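Local coordinates for protein glycosyl hydrolase 25 (PDB 4FF5) that probably cleaves glycosidic bonds of the bacterial cell wall as a family 25 glycosyl hydrolase, and takes part in host-cell invasion by Streptococcus pneumoniae, at residues Y151-E156 / E165-F170. Residues are numbered along the deposited sequence; the frame is centred on the assembly and turned at random.
Sequences YWLDVE and EGVENF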
loop_
_atom_site.group_PDB
_atom_site.type_symbol
_atom_site.label_atom_id
_atom_site.label_comp_id
_atom_site.label_asym_id
_atom_site.label_seq_id
_atom_site.Cartn_x
_atom_site.Cartn_y
_atom_site.Cartn_z
ATOM N N TYR A 151 -0.616 -7.712 0.095
ATOM C CA TYR A 151 0.756 -7.261 -0.087
ATOM C C TYR A 151 0.818 -6.448 -1.371
ATOM O O TYR A 151 0.360 -6.914 -2.408
ATOM C CB TYR A 151 1.674 -8.462 -0.237
ATOM C CG TYR A 151 1.794 -9.308 0.992
ATOM C CD1 TYR A 151 0.852 -10.313 1.285
ATOM C CD2 TYR A 151 2.882 -9.148 1.844
ATOM C CE1 TYR A 151 0.995 -11.109 2.432
ATOM C CE2 TYR A 151 3.030 -9.935 2.983
ATOM C CZ TYR A 151 2.094 -10.913 3.271
ATOM O OH TYR A 151 2.288 -11.676 4.419
ATOM N N TRP A 152 1.376 -5.246 -1.302
ATOM C CA TRP A 152 1.442 -4.356 -2.474
ATOM C C TRP A 152 2.860 -4.040 -2.890
ATOM O O TRP A 152 3.723 -3.735 -2.044
ATOM C CB TRP A 152 0.720 -3.042 -2.159
ATOM C CG TRP A 152 -0.780 -3.169 -2.010
ATOM C CD1 TRP A 152 -1.511 -3.315 -0.840
ATOM C CD2 TRP A 152 -1.778 -3.162 -3.085
ATOM N NE1 TRP A 152 -2.854 -3.382 -1.102
ATOM C CE2 TRP A 152 -3.084 -3.307 -2.433
ATOM C CE3 TRP A 152 -1.722 -3.054 -4.479
ATOM C CZ2 TRP A 152 -4.275 -3.322 -3.157
ATOM C CZ3 TRP A 152 -2.927 -3.097 -5.196
ATOM C CH2 TRP A 152 -4.170 -3.209 -4.548
ATOM N N LEU A 153 3.099 -4.063 -4.205
ATOM C CA LEU A 153 4.373 -3.658 -4.788
ATOM C C LEU A 153 4.230 -2.237 -5.273
ATOM O O LEU A 153 3.448 -1.979 -6.197
ATOM C CB LEU A 153 4.716 -4.561 -5.995
ATOM C CG LEU A 153 5.435 -5.884 -5.651
ATOM C CD1 LEU A 153 4.550 -6.817 -4.835
ATOM C CD2 LEU A 153 5.953 -6.537 -6.929
ATOM N N ASP A 154 4.939 -1.314 -4.633
ATOM C CA ASP A 154 4.929 0.100 -5.022
ATOM C C ASP A 154 6.028 0.296 -6.070
ATOM O O ASP A 154 7.217 0.278 -5.750
ATOM C CB ASP A 154 5.121 0.990 -3.775
ATOM C CG ASP A 154 5.482 2.437 -4.116
ATOM O OD1 ASP A 154 5.479 2.821 -5.296
ATOM O OD2 ASP A 154 5.839 3.182 -3.200
ATOM N N VAL A 155 5.618 0.441 -7.331
ATOM C CA VAL A 155 6.555 0.525 -8.442
ATOM C C VAL A 155 6.565 1.953 -8.979
ATOM O O VAL A 155 5.538 2.435 -9.475
ATOM C CB VAL A 155 6.148 -0.452 -9.569
ATOM C CG1 VAL A 155 7.105 -0.344 -10.752
ATOM C CG2 VAL A 155 6.121 -1.882 -9.029
ATOM N N GLU A 156 7.687 2.655 -8.888
ATOM C CA GLU A 156 7.670 4.005 -9.455
ATOM C C GLU A 156 8.937 4.561 -10.063
ATOM O O GLU A 156 8.911 5.635 -10.658
ATOM C CB GLU A 156 7.071 5.009 -8.494
ATOM C CG GLU A 156 7.742 5.076 -7.145
ATOM C CD GLU A 156 6.876 5.879 -6.158
ATOM O OE1 GLU A 156 7.138 7.074 -6.047
ATOM O OE2 GLU A 156 5.939 5.345 -5.507
ATOM N N GLU A 165 10.337 -7.159 -16.045
ATOM C CA GLU A 165 10.928 -8.424 -15.590
ATOM C C GLU A 165 11.299 -8.390 -14.097
ATOM O O GLU A 165 11.000 -9.332 -13.353
ATOM C CB GLU A 165 12.160 -8.772 -16.419
ATOM C CG GLU A 165 11.841 -9.390 -17.763
ATOM N N GLY A 166 11.934 -7.303 -13.667
ATOM C CA GLY A 166 12.309 -7.158 -12.263
ATOM C C GLY A 166 11.099 -7.159 -11.346
ATOM O O GLY A 166 11.118 -7.781 -10.274
ATOM N N VAL A 167 10.040 -6.460 -11.766
ATOM C CA VAL A 167 8.788 -6.421 -10.997
ATOM C C VAL A 167 8.228 -7.841 -10.864
ATOM O O VAL A 167 7.824 -8.261 -9.774
ATOM C CB VAL A 167 7.761 -5.474 -11.638
ATOM C CG1 VAL A 167 6.363 -5.707 -11.063
ATOM C CG2 VAL A 167 8.203 -4.024 -11.439
ATOM N N GLU A 168 8.221 -8.577 -11.982
ATOM C CA GLU A 168 7.806 -9.966 -11.967
ATOM C C GLU A 168 8.692 -10.829 -11.070
ATOM O O GLU A 168 8.183 -11.705 -10.386
ATOM C CB GLU A 168 7.760 -10.551 -13.391
ATOM C CG GLU A 168 7.551 -12.063 -13.435
ATOM C CD GLU A 168 6.258 -12.547 -12.773
ATOM O OE1 GLU A 168 5.352 -11.744 -12.473
ATOM O OE2 GLU A 168 6.125 -13.780 -12.571
ATOM N N ASN A 169 10.002 -10.587 -11.076
ATOM C CA ASN A 169 10.894 -11.317 -10.160
ATOM C C ASN A 169 10.455 -11.156 -8.702
ATOM O O ASN A 169 10.379 -12.143 -7.936
ATOM C CB ASN A 169 12.346 -10.862 -10.301
ATOM C CG ASN A 169 12.937 -11.173 -11.662
ATOM O OD1 ASN A 169 12.618 -12.200 -12.285
ATOM N ND2 ASN A 169 13.815 -10.289 -12.132
ATOM N N PHE A 170 10.157 -9.909 -8.340
ATOM C CA PHE A 170 9.688 -9.584 -6.994
ATOM C C PHE A 170 8.370 -10.313 -6.701
ATOM O O PHE A 170 8.260 -11.005 -5.680
ATOM C CB PHE A 170 9.528 -8.066 -6.865
ATOM C CG PHE A 170 9.404 -7.558 -5.436
ATOM C CD1 PHE A 170 8.254 -7.785 -4.683
ATOM C CD2 PHE A 170 10.430 -6.818 -4.865
ATOM C CE1 PHE A 170 8.136 -7.289 -3.388
ATOM C CE2 PHE A 170 10.327 -6.325 -3.560
ATOM C CZ PHE A 170 9.174 -6.564 -2.819
#
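Strand 151-155, whose Leu153 and Val155 meet Val167 and Phe170, runs nearly antiparallel to helix segment 165-170, the two axes coming within 10.4 Å at an angle of 159°. The pair forms the first half of a beta-alpha-beta unit, the helix running back from the end of the strand; alternate strand residues face the helix and residues three apart on the helix answer them. Leu153 carries the larger share. Its CG stands anti to the carbonyl carbon (chi1 -85°), which carries both methyls toward Phe170; the two side chains pass alongside, pointing opposite ways, and Leu153 CD2 lies 3.4 Å from Phe170 CD1, meeting the ring obliquely. The other branch is close as well, Leu153 CD1 standing 3.8 Å from Phe170 CD1. Leu153 CD2 also reaches the helix backbone, 3.8 Å from Val167 O. Further along the strand the two valines touch through methyls: Val167 CG2 rests against both branches of Val155, 3.8 Å from Val155 CG2 and 3.9 Å from Val155 CG1. No hydrogen bond links the segments, so apolar packing alone joins strand to helix here, and all four residues are buried. In the TIM barrel of this glycosyl hydrolase, the contact lies in the layer between the inner strands and the outer helices. Phe170 extends it to Ala135, Ala136 and Phe139 of helix 129-143, while Leu153 and Val155 rest against Ile182 and Ile184 of the next parallel strand, 182-186.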